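PDB 6IYM: 5-oxopent-3-ene-1,2,5-tricarboxylate decarboxylase from Exiguobacterium antarcticum B7, which belongs to the fumarylacetoacetate hydrolase family, a group of metal-dependent enzymes, and carries a bound magnesium ion. Local coordinates for residues K163-Q167 against F168-K172; L215-V218 against V219-L222; T230-A233 against G234-I237. All blocks are in the same frame, centred on the assembly; numbering follows the deposited sequence.

Contact 1 of 3, residues K163-Q167 against F168-K172; sequences KEHVQ and FFRGK
His-165 and Arg-170 face each other across a bend in which the chain leaves helix 159-164 and doubles back, their CA atoms 6.9 Å apart. Val-166, the first residue to abandon helical angles, has a positive phi of 61° and centres a classic gamma turn, its Gln-167 N to His-165 O hydrogen bond 2.6 Å long. Residues 168-171 then regain helical angles without the regular bonding. One water bridges the bend, hydrogen-bonded to Gln-167 O and accepting from Gly-171 N at 2.8 Å. The side chains meet inside the curve. Arg-170 has CG anti to its backbone N (chi1 -179°), which brings the extended chain over His-165 and lays CD on one face of the imidazole, a CH-pi contact 3.7 Å from the ring centroid. Its guanidinium stands almost upright to that ring, 84° between planes, with His-165 NE2 at its edge. This bend belongs to the metal-bearing C-terminal domain of the fumarylacetoacetate hydrolase fold and also lies at the dimer interface: Gln-167 OE1 and Phe-168 N bond reciprocally with Phe-168 N and Gln-167 OE1 of the second subunit, His-165 ND1 bonds to Phe-94 O of the second subunit, and Arg-170 NH2 to Arg-227 O of the second subunit. The Phe-168 ring lies obliquely to the peptide before it, CD1 4.0 Å from Val-166 O, and meets Phe-97 edge-to-face.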
ATOM      1  N   LYS A 163     -16.674  -2.866  -8.799  1.00 53.68           N
ATOM      2  CA  LYS A 163     -17.285  -2.090  -9.896  1.00 60.08           C
ATOM      3  C   LYS A 163     -17.688  -0.710  -9.361  1.00 57.81           C
ATOM      4  O   LYS A 163     -17.529   0.273 -10.106  1.00 55.00           O
ATOM      5  CB  LYS A 163     -18.429  -2.908 -10.503  1.00 68.64           C
ATOM      6  CG  LYS A 163     -17.962  -4.141 -11.274  1.00 72.48           C
ATOM      7  CD  LYS A 163     -19.025  -4.794 -12.137  1.00 83.68           C
ATOM      8  CE  LYS A 163     -19.584  -3.861 -13.192  1.00 95.05           C
ATOM      9  NZ  LYS A 163     -20.450  -4.577 -14.158  1.00104.27           N
ATOM     10  N   GLU A 164     -18.153  -0.638  -8.112  1.00 54.93           N
ATOM     11  CA  GLU A 164     -18.658   0.606  -7.467  1.00 54.71           C
ATOM     12  C   GLU A 164     -17.522   1.626  -7.300  1.00 52.78           C
ATOM     13  O   GLU A 164     -17.806   2.833  -7.313  1.00 49.19           O
ATOM     14  CB  GLU A 164     -19.260   0.243  -6.113  1.00 59.46           C
ATOM     15  CG  GLU A 164     -19.806   1.408  -5.312  1.00 65.18           C
ATOM     16  CD  GLU A 164     -20.660   0.985  -4.117  1.00 78.64           C
ATOM     17  OE1 GLU A 164     -21.359  -0.073  -4.203  1.00 79.74           O
ATOM     18  OE2 GLU A 164     -20.630   1.706  -3.092  1.00 80.55           O
ATOM     19  N   HIS A 165     -16.281   1.166  -7.126  1.00 46.95           N
ATOM     20  CA  HIS A 165     -15.116   2.035  -6.815  1.00 44.29           C
ATOM     21  C   HIS A 165     -14.111   1.968  -7.957  1.00 46.42           C
ATOM     22  O   HIS A 165     -13.039   2.622  -7.834  1.00 44.53           O
ATOM     23  CB  HIS A 165     -14.527   1.676  -5.442  1.00 45.59           C
ATOM     24  CG  HIS A 165     -15.460   1.948  -4.318  1.00 45.26           C
ATOM     25  ND1 HIS A 165     -15.859   3.224  -3.988  1.00 48.27           N
ATOM     26  CD2 HIS A 165     -16.098   1.127  -3.461  1.00 47.09           C
ATOM     27  CE1 HIS A 165     -16.685   3.175  -2.956  1.00 44.77           C
ATOM     28  NE2 HIS A 165     -16.838   1.903  -2.605  1.00 45.41           N
ATOM     29  N   VAL A 166     -14.493   1.253  -9.025  1.00 48.64           N
ATOM     30  CA  VAL A 166     -13.806   1.079 -10.342  1.00 44.88           C
ATOM     31  C   VAL A 166     -12.424   0.434 -10.174  1.00 54.03           C
ATOM     32  O   VAL A 166     -12.128  -0.559 -10.905  1.00 51.74           O
ATOM     33  CB  VAL A 166     -13.723   2.419 -11.078  1.00 52.78           C
ATOM     34  CG1 VAL A 166     -13.027   2.280 -12.430  1.00 50.47           C
ATOM     35  CG2 VAL A 166     -15.099   3.040 -11.213  1.00 46.99           C
ATOM     36  N   GLN A 167     -11.568   1.020  -9.334  1.00 48.08           N
ATOM     37  CA  GLN A 167     -10.255   0.429  -8.988  1.00 46.88           C
ATOM     38  C   GLN A 167     -10.485  -0.612  -7.900  1.00 42.59           C
ATOM     39  O   GLN A 167     -11.392  -0.405  -7.109  1.00 45.44           O
ATOM     40  CB  GLN A 167      -9.302   1.523  -8.530  1.00 45.75           C
ATOM     41  CG  GLN A 167      -9.062   2.543  -9.616  1.00 42.78           C
ATOM     42  CD  GLN A 167      -8.013   2.074 -10.575  1.00 45.37           C
ATOM     43  OE1 GLN A 167      -6.923   1.653 -10.167  1.00 50.17           O
ATOM     44  NE2 GLN A 167      -8.335   2.171 -11.855  1.00 49.59           N
ATOM     45  N   PHE A 168      -9.707  -1.698  -7.888  1.00 42.93           N
ATOM     46  CA  PHE A 168     -10.009  -2.895  -7.056  1.00 41.81           C
ATOM     47  C   PHE A 168      -9.718  -2.637  -5.570  1.00 43.42           C
ATOM     48  O   PHE A 168     -10.295  -3.356  -4.740  1.00 46.25           O
ATOM     49  CB  PHE A 168      -9.280  -4.119  -7.618  1.00 43.32           C
ATOM     50  CG  PHE A 168      -9.725  -4.536  -8.995  1.00 39.66           C
ATOM     51  CD1 PHE A 168     -10.903  -4.063  -9.550  1.00 43.84           C
ATOM     52  CD2 PHE A 168      -8.969  -5.431  -9.721  1.00 44.31           C
ATOM     53  CE1 PHE A 168     -11.294  -4.446 -10.822  1.00 49.79           C
ATOM     54  CE2 PHE A 168      -9.365  -5.829 -10.986  1.00 48.20           C
ATOM     55  CZ  PHE A 168     -10.530  -5.338 -11.534  1.00 53.85           C
ATOM     56  N   PHE A 169      -8.918  -1.615  -5.245  1.00 40.42           N
ATOM     57  CA  PHE A 169      -8.317  -1.353  -3.911  1.00 40.79           C
ATOM     58  C   PHE A 169      -9.328  -1.524  -2.776  1.00 37.85           C
ATOM     59  O   PHE A 169      -9.092  -2.339  -1.885  1.00 36.35           O
ATOM     60  CB  PHE A 169      -7.780   0.076  -3.799  1.00 44.31           C
ATOM     61  CG  PHE A 169      -7.327   0.418  -2.403  1.00 40.88           C
ATOM     62  CD1 PHE A 169      -6.307  -0.291  -1.803  1.00 38.67           C
ATOM     63  CD2 PHE A 169      -7.934   1.427  -1.686  1.00 43.35           C
ATOM     64  CE1 PHE A 169      -5.899   0.024  -0.516  1.00 40.62           C
ATOM     65  CE2 PHE A 169      -7.517   1.744  -0.407  1.00 40.81           C
ATOM     66  CZ  PHE A 169      -6.512   1.039   0.179  1.00 40.89           C
ATOM     67  N   ARG A 170     -10.400  -0.742  -2.786  1.00 38.51           N
ATOM     68  CA  ARG A 170     -11.380  -0.699  -1.675  1.00 45.22           C
ATOM     69  C   ARG A 170     -12.040  -2.077  -1.516  1.00 40.65           C
ATOM     70  O   ARG A 170     -12.053  -2.569  -0.401  1.00 43.56           O
ATOM     71  CB  ARG A 170     -12.442   0.390  -1.867  1.00 44.58           C
ATOM     72  CG  ARG A 170     -13.428   0.437  -0.709  1.00 47.93           C
ATOM     73  CD  ARG A 170     -14.123   1.774  -0.475  1.00 49.70           C
ATOM     74  NE  ARG A 170     -15.329   1.529   0.306  1.00 41.90           N
ATOM     75  CZ  ARG A 170     -15.349   1.284   1.602  1.00 43.88           C
ATOM     76  NH1 ARG A 170     -14.236   1.264   2.319  1.00 45.69           N
ATOM     77  NH2 ARG A 170     -16.500   1.047   2.194  1.00 49.36           N
ATOM     78  N   GLY A 171     -12.579  -2.651  -2.587  1.00 41.28           N
ATOM     79  CA  GLY A 171     -13.308  -3.936  -2.534  1.00 40.31           C
ATOM     80  C   GLY A 171     -12.414  -5.099  -2.122  1.00 41.73           C
ATOM     81  O   GLY A 171     -12.980  -6.162  -1.812  1.00 41.52           O
ATOM     82  N   LYS A 172     -11.082  -4.910  -2.073  1.00 38.14           N
ATOM     83  CA  LYS A 172     -10.106  -5.962  -1.662  1.00 39.35           C
ATOM     84  C   LYS A 172      -9.496  -5.653  -0.292  1.00 38.32           C
ATOM     85  O   LYS A 172      -8.686  -6.463   0.179  1.00 37.65           O
ATOM     86  CB  LYS A 172      -9.043  -6.131  -2.749  1.00 39.29           C
ATOM     87  CG  LYS A 172      -9.610  -6.760  -4.014  1.00 42.84           C
ATOM     88  CD  LYS A 172      -8.646  -7.076  -5.109  1.00 42.55           C
ATOM     89  CE  LYS A 172      -9.303  -7.835  -6.253  1.00 43.25           C
ATOM     90  NZ  LYS A 172      -9.184  -9.312  -6.126  1.00 45.15           N
TER
HETATM   91  O   HOH W   1     -13.120  -1.617  -5.090  1.00 48.51           O

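Contact 2 of 3, residues L215-V218 against V219-L222; sequences LRDV and VTIL
Asp-217 and Thr-220 meet at the start of helix 218-225, where Asp-217 is the N-cap and its carboxylate accepts from the backbone three residues on. Thr-220 N donates to Asp-217 OD1 at 3.0 Å with an N-H...O angle of 160°, on the syn side but 31° out of the carboxylate plane. Thr-220 OG1 donates to the same oxygen at 2.5 Å, from the opposite face of that plane and nearly in line with the C-O bond. Two donors therefore grip OD1 and fix the rotation of the carboxylate. The side chain folds back over the helix start because CG sits between the backbone N and the carbonyl carbon (chi1 76°). The negative charge at the N-terminal end would be expected to interact favourably with the helix dipole. Ile-221 N to Asp-217 O (2.9 Å) and Leu-222 N to Val-218 O (3.0 Å) are the first i to i+4 bonds of the helix.

Val-218 and Leu-222, one turn apart, form the buried, apolar flank: they lie side by side and point the same way, CG1 to CD1 4.0 Å. Both rest on Ile-129 of strand 121-131, so this flank seats the helix on the large sheet. Ile-221 turns its CG1 branch back toward the preceding loop, close to the Arg-216 carbonyl.

The solvent side of the cap, by contrast, is bridged by waters and has a loose Arg-216 contact. The aliphatic CB and CG of Arg-216 pass Thr-220 CG2, CG at 4.0 Å, and CB also meets Ile-221 CG1, while NH2 reaches away to Gly-92 O. One water links Asp-217 OD2, by a weak bond, to Val-219 N. A second accepts from Asp-217 N and donates to Thr-220 OG1, 2.8 Å away.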
ATOM      1  N   LEU A 215       0.020 -17.478 -16.348  1.00 49.19           N
ATOM      2  CA  LEU A 215       0.285 -16.746 -17.615  1.00 49.95           C
ATOM      3  C   LEU A 215       1.615 -15.988 -17.476  1.00 53.11           C
ATOM      4  O   LEU A 215       2.366 -15.938 -18.490  1.00 53.19           O
ATOM      5  CB  LEU A 215      -0.911 -15.831 -17.922  1.00 51.25           C
ATOM      6  CG  LEU A 215      -2.284 -16.513 -17.944  1.00 52.76           C
ATOM      7  CD1 LEU A 215      -3.409 -15.488 -18.098  1.00 53.08           C
ATOM      8  CD2 LEU A 215      -2.362 -17.544 -19.052  1.00 53.08           C
ATOM      9  N   ARG A 216       1.927 -15.495 -16.265  1.00 50.00           N
ATOM     10  CA  ARG A 216       3.276 -14.996 -15.858  1.00 48.17           C
ATOM     11  C   ARG A 216       3.786 -15.779 -14.638  1.00 47.39           C
ATOM     12  O   ARG A 216       3.188 -15.648 -13.541  1.00 52.64           O
ATOM     13  CB  ARG A 216       3.207 -13.482 -15.594  1.00 50.77           C
ATOM     14  CG  ARG A 216       3.063 -12.663 -16.871  1.00 54.83           C
ATOM     15  CD  ARG A 216       2.278 -11.383 -16.705  1.00 58.56           C
ATOM     16  NE  ARG A 216       2.109 -10.662 -17.966  1.00 52.37           N
ATOM     17  CZ  ARG A 216       1.006 -10.622 -18.702  1.00 55.41           C
ATOM     18  NH1 ARG A 216      -0.081 -11.283 -18.340  1.00 55.98           N
ATOM     19  NH2 ARG A 216       1.002  -9.931 -19.830  1.00 54.00           N
ATOM     20  N   ASP A 217       4.860 -16.551 -14.809  1.00 48.13           N
ATOM     21  CA  ASP A 217       5.484 -17.383 -13.746  1.00 46.35           C
ATOM     22  C   ASP A 217       6.132 -16.462 -12.696  1.00 47.92           C
ATOM     23  O   ASP A 217       6.077 -15.213 -12.849  1.00 46.09           O
ATOM     24  CB  ASP A 217       6.425 -18.434 -14.350  1.00 53.75           C
ATOM     25  CG  ASP A 217       7.761 -17.899 -14.825  1.00 58.05           C
ATOM     26  OD1 ASP A 217       7.860 -16.672 -14.999  1.00 57.12           O
ATOM     27  OD2 ASP A 217       8.695 -18.716 -14.989  1.00 60.26           O
ATOM     28  N   VAL A 218       6.669 -17.044 -11.630  1.00 44.11           N
ATOM     29  CA  VAL A 218       7.204 -16.269 -10.478  1.00 47.62           C
ATOM     30  C   VAL A 218       8.308 -15.329 -10.998  1.00 50.08           C
ATOM     31  O   VAL A 218       8.188 -14.088 -10.815  1.00 50.28           O
ATOM     32  CB  VAL A 218       7.663 -17.217  -9.355  1.00 47.72           C
ATOM     33  CG1 VAL A 218       8.528 -16.518  -8.303  1.00 44.03           C
ATOM     34  CG2 VAL A 218       6.468 -17.888  -8.704  1.00 47.75           C
ATOM     35  N   VAL A 219       9.311 -15.854 -11.697  1.00 50.56           N
ATOM     36  CA  VAL A 219      10.446 -15.020 -12.206  1.00 49.08           C
ATOM     37  C   VAL A 219       9.914 -13.874 -13.077  1.00 45.24           C
ATOM     38  O   VAL A 219      10.311 -12.729 -12.816  1.00 50.06           O
ATOM     39  CB  VAL A 219      11.549 -15.856 -12.880  1.00 55.71           C
ATOM     40  CG1 VAL A 219      12.499 -15.008 -13.707  1.00 59.31           C
ATOM     41  CG2 VAL A 219      12.341 -16.628 -11.838  1.00 57.04           C
ATOM     42  N   THR A 220       8.974 -14.100 -13.994  1.00 47.52           N
ATOM     43  CA  THR A 220       8.404 -13.016 -14.854  1.00 43.65           C
ATOM     44  C   THR A 220       7.668 -11.970 -14.006  1.00 45.82           C
ATOM     45  O   THR A 220       7.738 -10.766 -14.310  1.00 39.18           O
ATOM     46  CB  THR A 220       7.445 -13.581 -15.906  1.00 49.35           C
ATOM     47  OG1 THR A 220       8.116 -14.682 -16.502  1.00 50.36           O
ATOM     48  CG2 THR A 220       7.042 -12.595 -16.976  1.00 52.56           C
ATOM     49  N   ILE A 221       6.917 -12.402 -12.993  1.00 48.98           N
ATOM     50  CA  ILE A 221       6.223 -11.445 -12.091  1.00 46.17           C
ATOM     51  C   ILE A 221       7.296 -10.542 -11.458  1.00 41.13           C
ATOM     52  O   ILE A 221       7.162  -9.324 -11.575  1.00 39.71           O
ATOM     53  CB  ILE A 221       5.353 -12.183 -11.049  1.00 44.94           C
ATOM     54  CG1 ILE A 221       4.078 -12.749 -11.687  1.00 43.35           C
ATOM     55  CG2 ILE A 221       5.064 -11.262  -9.885  1.00 43.18           C
ATOM     56  CD1 ILE A 221       3.418 -13.835 -10.898  1.00 46.81           C
ATOM     57  N   LEU A 222       8.332 -11.116 -10.845  1.00 43.59           N
ATOM     58  CA  LEU A 222       9.411 -10.359 -10.152  1.00 45.74           C
ATOM     59  C   LEU A 222      10.076  -9.366 -11.114  1.00 52.41           C
ATOM     60  O   LEU A 222      10.165  -8.166 -10.776  1.00 47.02           O
ATOM     61  CB  LEU A 222      10.430 -11.354  -9.603  1.00 47.71           C
ATOM     62  CG  LEU A 222       9.952 -12.216  -8.437  1.00 46.38           C
ATOM     63  CD1 LEU A 222      10.945 -13.345  -8.185  1.00 47.21           C
ATOM     64  CD2 LEU A 222       9.765 -11.381  -7.192  1.00 45.22           C
TER
HETATM   65  O   HOH W   2       9.285 -18.983 -12.297  1.00 58.77           O
HETATM   66  O   HOH W   3       6.045 -16.173 -17.594  1.00 61.87           O

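Contact 3 of 3, residues T230-A233 against G234-I237; sequences TLEA and GDVI
Glu-232 and Asp-235 bracket a type II beta turn that leads the chain into strand 236-238, and two hydrogen bonds join them in opposite directions. In the backbone bond, Asp-235 N donates to Glu-232 O at 2.9 Å. Gly-234 takes the third position of the turn with a phi of 90°, where a side chain would run into Ala-233 O. In the side-chain bond, Glu-232 N donates to Asp-235 OD2, also at 2.9 Å; it comes from above the carboxylate plane, 59° out of it. Leu-231 crosses Asp-235 at about a right angle, its CB 3.7 Å from OD2. Gly-234 and Asp-235 bond through the backbone to Ile-131 and Ile-237 to Ile-129, joining the turn and strand to strand 121-131.

Apolar contact is sparser. With CG anti to its own carbonyl carbon (chi1 -59°), Leu-231 brings CD1 to 4.3 Å from Ile-237 CD1.

Ionic contact comes from outside: Arg-70 forms a salt bridge with Asp-235 OD1. The buried carboxylate thus divides its work, OD2 taking the N-H of the residue that opens the turn and OD1 meeting Arg-70, an arrangement likely to keep it ionised.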
ATOM      1  N   THR A 230      11.223  -0.121  -6.840  1.00 42.20           N
ATOM      2  CA  THR A 230      11.977  -0.862  -5.793  1.00 43.81           C
ATOM      3  C   THR A 230      11.025  -1.779  -5.012  1.00 46.85           C
ATOM      4  O   THR A 230       9.947  -1.304  -4.561  1.00 40.33           O
ATOM      5  CB  THR A 230      12.750   0.100  -4.879  1.00 44.71           C
ATOM      6  OG1 THR A 230      13.712   0.786  -5.685  1.00 49.86           O
ATOM      7  CG2 THR A 230      13.474  -0.591  -3.746  1.00 47.55           C
ATOM      8  N   LEU A 231      11.406  -3.061  -4.888  1.00 43.26           N
ATOM      9  CA  LEU A 231      10.755  -4.020  -3.972  1.00 43.09           C
ATOM     10  C   LEU A 231      11.508  -3.948  -2.647  1.00 43.15           C
ATOM     11  O   LEU A 231      12.751  -3.948  -2.685  1.00 49.69           O
ATOM     12  CB  LEU A 231      10.792  -5.424  -4.573  1.00 44.28           C
ATOM     13  CG  LEU A 231      10.101  -5.593  -5.929  1.00 46.37           C
ATOM     14  CD1 LEU A 231      10.195  -7.050  -6.407  1.00 42.72           C
ATOM     15  CD2 LEU A 231       8.653  -5.148  -5.845  1.00 46.82           C
ATOM     16  N   GLU A 232      10.780  -3.886  -1.539  1.00 41.41           N
ATOM     17  CA  GLU A 232      11.333  -3.872  -0.157  1.00 48.06           C
ATOM     18  C   GLU A 232      11.363  -5.293   0.416  1.00 41.01           C
ATOM     19  O   GLU A 232      10.436  -6.039   0.187  1.00 41.52           O
ATOM     20  CB  GLU A 232      10.492  -2.990   0.770  1.00 52.66           C
ATOM     21  CG  GLU A 232      10.140  -1.629   0.190  1.00 66.57           C
ATOM     22  CD  GLU A 232      11.284  -0.625   0.116  1.00 70.32           C
ATOM     23  OE1 GLU A 232      12.383  -0.943   0.609  1.00 64.32           O
ATOM     24  OE2 GLU A 232      11.069   0.476  -0.445  1.00 82.02           O
ATOM     25  N   ALA A 233      12.393  -5.623   1.189  1.00 42.58           N
ATOM     26  CA  ALA A 233      12.432  -6.811   2.061  1.00 43.99           C
ATOM     27  C   ALA A 233      11.103  -6.878   2.832  1.00 42.27           C
ATOM     28  O   ALA A 233      10.679  -5.858   3.384  1.00 37.79           O
ATOM     29  CB  ALA A 233      13.625  -6.750   2.987  1.00 44.24           C
ATOM     30  N   GLY A 234      10.431  -8.026   2.782  1.00 41.70           N
ATOM     31  CA  GLY A 234       9.139  -8.244   3.462  1.00 42.42           C
ATOM     32  C   GLY A 234       7.951  -7.883   2.600  1.00 40.11           C
ATOM     33  O   GLY A 234       6.793  -8.032   3.093  1.00 46.51           O
ATOM     34  N   ASP A 235       8.173  -7.400   1.374  1.00 41.07           N
ATOM     35  CA  ASP A 235       7.071  -7.290   0.376  1.00 39.48           C
ATOM     36  C   ASP A 235       6.390  -8.658   0.195  1.00 39.94           C
ATOM     37  O   ASP A 235       7.100  -9.698   0.190  1.00 40.43           O
ATOM     38  CB  ASP A 235       7.573  -6.811  -0.979  1.00 46.05           C
ATOM     39  CG  ASP A 235       7.428  -5.323  -1.200  1.00 49.49           C
ATOM     40  OD1 ASP A 235       6.614  -4.699  -0.486  1.00 52.44           O
ATOM     41  OD2 ASP A 235       8.130  -4.808  -2.094  1.00 54.35           O
ATOM     42  N   VAL A 236       5.066  -8.646   0.037  1.00 41.43           N
ATOM     43  CA  VAL A 236       4.217  -9.842  -0.243  1.00 43.23           C
ATOM     44  C   VAL A 236       3.586  -9.645  -1.622  1.00 42.07           C
ATOM     45  O   VAL A 236       2.813  -8.693  -1.807  1.00 39.28           O
ATOM     46  CB  VAL A 236       3.135 -10.060   0.832  1.00 41.73           C
ATOM     47  CG1 VAL A 236       2.310 -11.318   0.577  1.00 43.48           C
ATOM     48  CG2 VAL A 236       3.723 -10.117   2.227  1.00 40.12           C
ATOM     49  N   ILE A 237       3.875 -10.529  -2.565  1.00 39.47           N
ATOM     50  CA  ILE A 237       3.268 -10.433  -3.915  1.00 35.97           C
ATOM     51  C   ILE A 237       2.312 -11.610  -4.083  1.00 39.68           C
ATOM     52  O   ILE A 237       2.791 -12.789  -4.091  1.00 38.38           O
ATOM     53  CB  ILE A 237       4.369 -10.360  -4.990  1.00 36.17           C
ATOM     54  CG1 ILE A 237       5.392  -9.283  -4.637  1.00 41.42           C
ATOM     55  CG2 ILE A 237       3.755 -10.120  -6.364  1.00 38.05           C
ATOM     56  CD1 ILE A 237       6.565  -9.201  -5.571  1.00 45.27           C
TER

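How the contacts relate
Following the chain, contact 1 comes first and closes the bend after helix 159-164, ahead of strand 178-186. Contact 2 then closes the start of helix 218-225, and contact 3 the turn into strand 236-238. The three run in series, none nested in or crossing another. Contact 1 stands apart, its centre about 24 Å from that of contact 2 and about 23 Å from that of contact 3. Contacts 2 and 3 touch directly: Ile-221 CG2 meets Ile-237 CG2 at 3.9 Å, packing helix 218-225 against strand 236-238, which follows it in the chain. Contacts 1 and 3 both reach the second subunit, whereas contact 2 lies within its own chain.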